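Local coordinates for lectin-like protein (Entamoeba histolytica HM-1:IMSS-A, PDB 5ZBT), which is of unknown function but, through this legume lectin-like domain of an ERGIC-53-like membrane protein, may bind D-mannose, at residues 159-172 / 183-195. Residues are numbered along the deposited sequence; the frame is centred on the assembly and turned at random.
Sequences VANIQKDKDGAVLR and IIEIMVNHINMDC
Arg172 leaves its strand with CG anti to the backbone N (chi1 -172°) and bends about CG-CD (chi3 -36°), which brings the edge of the guanidinium to Glu185 and Asn192; Asp165, with CG likewise opposite its own N, swings its carboxylate to the type I' turn Val188 to Ile191 that joins the two strands. Arg172 grips Asn192 side-on: NE and NH2 (2.9 Å) both donate to Asn192 OD1, which lies in the guanidinium plane but is reached from one face of the amide. Glu185 OE1 forms a salt bridge with Arg172 NE (3.2 Å) and accepts an almost straight bond from Asn192 ND2, so the amide, donor and acceptor at once, has its rotation set by bonds to both charged groups. Beneath them, Val170–Met187 and Arg172–Glu185 are antiparallel hydrogen-bonded pairs, flanking the non-hydrogen-bonded pair Leu171–Ile186. On the sheet face of Leu171, branched Ile186 packs CG2 on Val159 CG1 (3.6 Å) and CD1 on Ile162, and also touches Ile136 of the other sheet of the legume-lectin sandwich. Asp165, a short carboxylate, serves backbone N-H groups of both loops: Asn189 N meets OD2 (2.8 Å) from above the carboxylate plane, Asp167 N meets OD1 in an Asx turn, and a water links OD2 to His190 N. Gly168 suits its positive phi, where a CB would jam against the preceding carbonyl O. With Glu81 also pairing with Arg172, the guanidinium's charge is probably well balanced, and Arg172, Glu185 and Asn192 tie three neighbouring strands together beyond their backbone bonds.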
loop_
_atom_site.group_PDB
_atom_site.type_symbol
_atom_site.label_atom_id
_atom_site.label_comp_id
_atom_site.label_asym_id
_atom_site.label_seq_id
_atom_site.Cartn_x
_atom_site.Cartn_y
_atom_site.Cartn_z
ATOM N N VAL A 159 13.043 4.486 6.425
ATOM C CA VAL A 159 13.700 4.899 5.186
ATOM C C VAL A 159 13.464 6.383 4.948
ATOM O O VAL A 159 12.314 6.824 4.841
ATOM C CB VAL A 159 13.232 4.099 3.961
ATOM C CG1 VAL A 159 13.913 4.664 2.701
ATOM C CG2 VAL A 159 13.570 2.628 4.125
ATOM N N ALA A 160 14.551 7.141 4.803
ATOM C CA ALA A 160 14.461 8.578 4.604
ATOM C C ALA A 160 14.070 8.921 3.173
ATOM O O ALA A 160 14.382 8.193 2.229
ATOM C CB ALA A 160 15.797 9.248 4.938
ATOM N N ASN A 161 13.362 10.046 3.037
ATOM C CA ASN A 161 13.101 10.754 1.787
ATOM C C ASN A 161 12.045 10.090 0.904
ATOM O O ASN A 161 12.061 10.274 -0.318
ATOM C CB ASN A 161 14.399 10.943 1.000
ATOM C CG ASN A 161 15.426 11.754 1.769
ATOM O OD1 ASN A 161 16.571 11.325 1.943
ATOM N ND2 ASN A 161 15.018 12.928 2.243
ATOM N N ILE A 162 11.086 9.376 1.501
ATOM C CA ILE A 162 10.096 8.663 0.693
ATOM C C ILE A 162 9.247 9.640 -0.115
ATOM O O ILE A 162 9.089 9.481 -1.333
ATOM C CB ILE A 162 9.227 7.744 1.565
ATOM C CG1 ILE A 162 10.026 6.522 2.009
ATOM C CG2 ILE A 162 8.027 7.278 0.782
ATOM C CD1 ILE A 162 9.351 5.737 3.132
ATOM N N GLN A 163 8.700 10.679 0.527
ATOM C CA GLN A 163 7.901 11.614 -0.259
ATOM C C GLN A 163 8.714 12.758 -0.836
ATOM O O GLN A 163 8.241 13.402 -1.782
ATOM C CB GLN A 163 6.714 12.182 0.543
ATOM C CG GLN A 163 7.037 13.262 1.534
ATOM C CD GLN A 163 7.113 14.650 0.923
ATOM O OE1 GLN A 163 8.053 15.391 1.206
ATOM N NE2 GLN A 163 6.139 15.008 0.083
ATOM N N LYS A 164 9.918 13.012 -0.307
ATOM C CA LYS A 164 10.797 14.063 -0.816
ATOM C C LYS A 164 11.458 13.702 -2.141
ATOM O O LYS A 164 12.118 14.563 -2.736
ATOM C CB LYS A 164 11.882 14.387 0.217
ATOM C CG LYS A 164 11.411 15.298 1.349
ATOM C CD LYS A 164 12.285 15.124 2.593
ATOM C CE LYS A 164 12.115 16.267 3.591
ATOM N NZ LYS A 164 10.742 16.350 4.176
ATOM N N ASP A 165 11.330 12.456 -2.598
ATOM C CA ASP A 165 11.790 12.065 -3.931
ATOM C C ASP A 165 10.836 12.657 -4.966
ATOM O O ASP A 165 9.704 12.187 -5.119
ATOM C CB ASP A 165 11.856 10.537 -4.027
ATOM C CG ASP A 165 12.354 10.031 -5.382
ATOM O OD1 ASP A 165 12.519 10.818 -6.338
ATOM O OD2 ASP A 165 12.595 8.812 -5.496
ATOM N N LYS A 166 11.295 13.677 -5.693
ATOM C CA LYS A 166 10.434 14.378 -6.643
ATOM C C LYS A 166 9.993 13.507 -7.816
ATOM O O LYS A 166 8.982 13.820 -8.457
ATOM C CB LYS A 166 11.144 15.622 -7.164
ATOM C CG LYS A 166 11.401 16.661 -6.089
ATOM C CD LYS A 166 12.884 16.942 -5.911
ATOM C CE LYS A 166 13.100 18.382 -5.457
ATOM N NZ LYS A 166 12.053 18.828 -4.484
ATOM N N ASP A 167 10.718 12.425 -8.112
ATOM C CA ASP A 167 10.312 11.511 -9.174
ATOM C C ASP A 167 9.330 10.444 -8.712
ATOM O O ASP A 167 8.837 9.684 -9.546
ATOM C CB ASP A 167 11.532 10.818 -9.766
ATOM C CG ASP A 167 12.551 11.790 -10.244
ATOM O OD1 ASP A 167 12.219 12.614 -11.126
ATOM O OD2 ASP A 167 13.679 11.749 -9.718
ATOM N N GLY A 168 9.049 10.351 -7.419
ATOM C CA GLY A 168 8.135 9.334 -6.949
ATOM C C GLY A 168 8.822 8.070 -6.474
ATOM O O GLY A 168 9.309 7.269 -7.285
ATOM N N ALA A 169 8.873 7.892 -5.154
ATOM C CA ALA A 169 9.384 6.656 -4.589
ATOM C C ALA A 169 8.500 5.486 -5.015
ATOM O O ALA A 169 7.318 5.650 -5.340
ATOM C CB ALA A 169 9.450 6.758 -3.063
ATOM N N VAL A 170 9.092 4.294 -5.018
ATOM C CA VAL A 170 8.427 3.072 -5.443
ATOM C C VAL A 170 8.514 2.083 -4.292
ATOM O O VAL A 170 9.617 1.675 -3.898
ATOM C CB VAL A 170 9.061 2.499 -6.711
ATOM C CG1 VAL A 170 8.334 1.239 -7.158
ATOM C CG2 VAL A 170 9.055 3.567 -7.804
ATOM N N LEU A 171 7.362 1.725 -3.725
ATOM C CA LEU A 171 7.291 0.669 -2.729
ATOM C C LEU A 171 7.304 -0.682 -3.433
ATOM O O LEU A 171 6.497 -0.923 -4.339
ATOM C CB LEU A 171 6.027 0.835 -1.877
ATOM C CG LEU A 171 5.643 -0.337 -0.970
ATOM C CD1 LEU A 171 6.638 -0.478 0.188
ATOM C CD2 LEU A 171 4.200 -0.185 -0.442
ATOM N N ARG A 172 8.227 -1.559 -3.036
ATOM C CA ARG A 172 8.407 -2.841 -3.717
ATOM C C ARG A 172 8.025 -3.983 -2.778
ATOM O O ARG A 172 8.618 -4.138 -1.705
ATOM C CB ARG A 172 9.845 -3.004 -4.223
ATOM C CG ARG A 172 10.066 -4.239 -5.110
ATOM C CD ARG A 172 11.538 -4.466 -5.519
ATOM N NE ARG A 172 12.262 -3.217 -5.746
ATOM C CZ ARG A 172 12.115 -2.444 -6.815
ATOM N NH1 ARG A 172 11.286 -2.796 -7.794
ATOM N NH2 ARG A 172 12.788 -1.309 -6.898
ATOM N N ILE A 183 9.466 -9.957 0.919
ATOM C CA ILE A 183 10.526 -8.958 0.946
ATOM C C ILE A 183 9.913 -7.613 0.590
ATOM O O ILE A 183 9.208 -7.501 -0.418
ATOM C CB ILE A 183 11.677 -9.312 -0.019
ATOM C CG1 ILE A 183 12.232 -10.701 0.320
ATOM C CG2 ILE A 183 12.779 -8.275 0.048
ATOM C CD1 ILE A 183 13.430 -11.102 -0.503
ATOM N N ILE A 184 10.130 -6.620 1.453
ATOM C CA ILE A 184 9.728 -5.237 1.226
ATOM C C ILE A 184 10.988 -4.421 0.985
ATOM O O ILE A 184 11.927 -4.466 1.790
ATOM C CB ILE A 184 8.948 -4.651 2.418
ATOM C CG1 ILE A 184 7.870 -5.619 2.923
ATOM C CG2 ILE A 184 8.342 -3.311 2.045
ATOM C CD1 ILE A 184 6.776 -5.899 1.946
ATOM N N GLU A 185 11.003 -3.680 -0.120
ATOM C CA GLU A 185 12.045 -2.724 -0.435
ATOM C C GLU A 185 11.370 -1.428 -0.838
ATOM O O GLU A 185 10.175 -1.404 -1.133
ATOM C CB GLU A 185 12.954 -3.228 -1.569
ATOM C CG GLU A 185 13.731 -4.475 -1.185
ATOM C CD GLU A 185 14.204 -5.291 -2.369
ATOM O OE1 GLU A 185 13.945 -4.890 -3.531
ATOM O OE2 GLU A 185 14.852 -6.334 -2.128
ATOM N N ILE A 186 12.131 -0.343 -0.849
ATOM C CA ILE A 186 11.605 0.913 -1.364
ATOM C C ILE A 186 12.693 1.617 -2.164
ATOM O O ILE A 186 13.838 1.722 -1.717
ATOM C CB ILE A 186 11.028 1.820 -0.257
ATOM C CG1 ILE A 186 10.296 3.004 -0.905
ATOM C CG2 ILE A 186 12.098 2.318 0.682
ATOM C CD1 ILE A 186 9.113 3.512 -0.115
ATOM N N MET A 187 12.342 2.040 -3.377
ATOM C CA MET A 187 13.257 2.734 -4.274
ATOM C C MET A 187 13.086 4.234 -4.068
ATOM O O MET A 187 12.039 4.799 -4.396
ATOM C CB MET A 187 13.002 2.344 -5.732
ATOM C CG MET A 187 14.135 2.775 -6.689
ATOM S SD MET A 187 14.238 4.578 -6.975
ATOM C CE MET A 187 12.593 4.906 -7.599
ATOM N N VAL A 188 14.125 4.880 -3.546
ATOM C CA VAL A 188 14.108 6.312 -3.276
ATOM C C VAL A 188 15.337 6.930 -3.920
ATOM O O VAL A 188 16.458 6.481 -3.664
ATOM C CB VAL A 188 14.089 6.611 -1.766
ATOM C CG1 VAL A 188 14.039 8.113 -1.528
ATOM C CG2 VAL A 188 12.913 5.915 -1.096
ATOM N N ASN A 189 15.131 7.954 -4.750
ATOM C CA ASN A 189 16.228 8.687 -5.387
ATOM C C ASN A 189 17.215 7.742 -6.075
ATOM O O ASN A 189 18.420 7.761 -5.815
ATOM C CB ASN A 189 16.935 9.575 -4.372
ATOM C CG ASN A 189 16.084 10.750 -3.964
ATOM O OD1 ASN A 189 15.467 11.393 -4.814
ATOM N ND2 ASN A 189 16.025 11.029 -2.665
ATOM N N HIS A 190 16.672 6.878 -6.936
ATOM C CA HIS A 190 17.392 5.950 -7.801
ATOM C C HIS A 190 18.095 4.818 -7.066
ATOM O O HIS A 190 18.861 4.071 -7.696
ATOM C CB HIS A 190 18.400 6.681 -8.689
ATOM C CG HIS A 190 17.771 7.714 -9.573
ATOM N ND1 HIS A 190 17.102 7.391 -10.736
ATOM C CD2 HIS A 190 17.702 9.062 -9.461
ATOM C CE1 HIS A 190 16.644 8.496 -11.299
ATOM N NE2 HIS A 190 16.990 9.523 -10.542
ATOM N N ILE A 191 17.834 4.624 -5.776
ATOM C CA ILE A 191 18.539 3.622 -4.977
ATOM C C ILE A 191 17.525 2.667 -4.370
ATOM O O ILE A 191 16.584 3.103 -3.699
ATOM C CB ILE A 191 19.390 4.274 -3.872
ATOM C CG1 ILE A 191 20.319 5.330 -4.465
ATOM C CG2 ILE A 191 20.181 3.221 -3.096
ATOM C CD1 ILE A 191 21.157 6.033 -3.400
ATOM N N ASN A 192 17.717 1.368 -4.601
ATOM C CA ASN A 192 16.836 0.361 -4.032
ATOM C C ASN A 192 17.277 0.094 -2.602
ATOM O O ASN A 192 18.424 -0.299 -2.369
ATOM C CB ASN A 192 16.854 -0.916 -4.864
ATOM C CG ASN A 192 15.692 -1.835 -4.540
ATOM O OD1 ASN A 192 14.529 -1.434 -4.599
ATOM N ND2 ASN A 192 16.000 -3.076 -4.196
ATOM N N MET A 193 16.385 0.336 -1.644
ATOM C CA MET A 193 16.706 0.262 -0.226
ATOM C C MET A 193 16.060 -0.968 0.392
ATOM O O MET A 193 14.863 -1.212 0.194
ATOM C CB MET A 193 16.227 1.512 0.504
ATOM C CG MET A 193 16.635 2.790 -0.153
ATOM S SD MET A 193 18.329 3.204 0.269
ATOM C CE MET A 193 18.006 4.777 1.062
ATOM N N ASP A 194 16.858 -1.729 1.139
ATOM C CA ASP A 194 16.345 -2.804 1.969
ATOM C C ASP A 194 15.349 -2.261 2.993
ATOM O O ASP A 194 15.406 -1.097 3.400
ATOM C CB ASP A 194 17.499 -3.496 2.695
ATOM C CG ASP A 194 18.419 -4.274 1.753
ATOM O OD1 ASP A 194 17.966 -4.738 0.683
ATOM O OD2 ASP A 194 19.611 -4.438 2.094
ATOM N N CYS A 195 14.438 -3.120 3.431
ATOM C CA CYS A 195 13.556 -2.713 4.518
ATOM C C CYS A 195 13.198 -3.902 5.416
ATOM O O CYS A 195 13.646 -3.980 6.562
ATOM C CB CYS A 195 12.311 -2.028 3.937
ATOM S SG CYS A 195 11.095 -1.458 5.139
HETATM O O HOH W 1 14.302 7.982 -7.870
#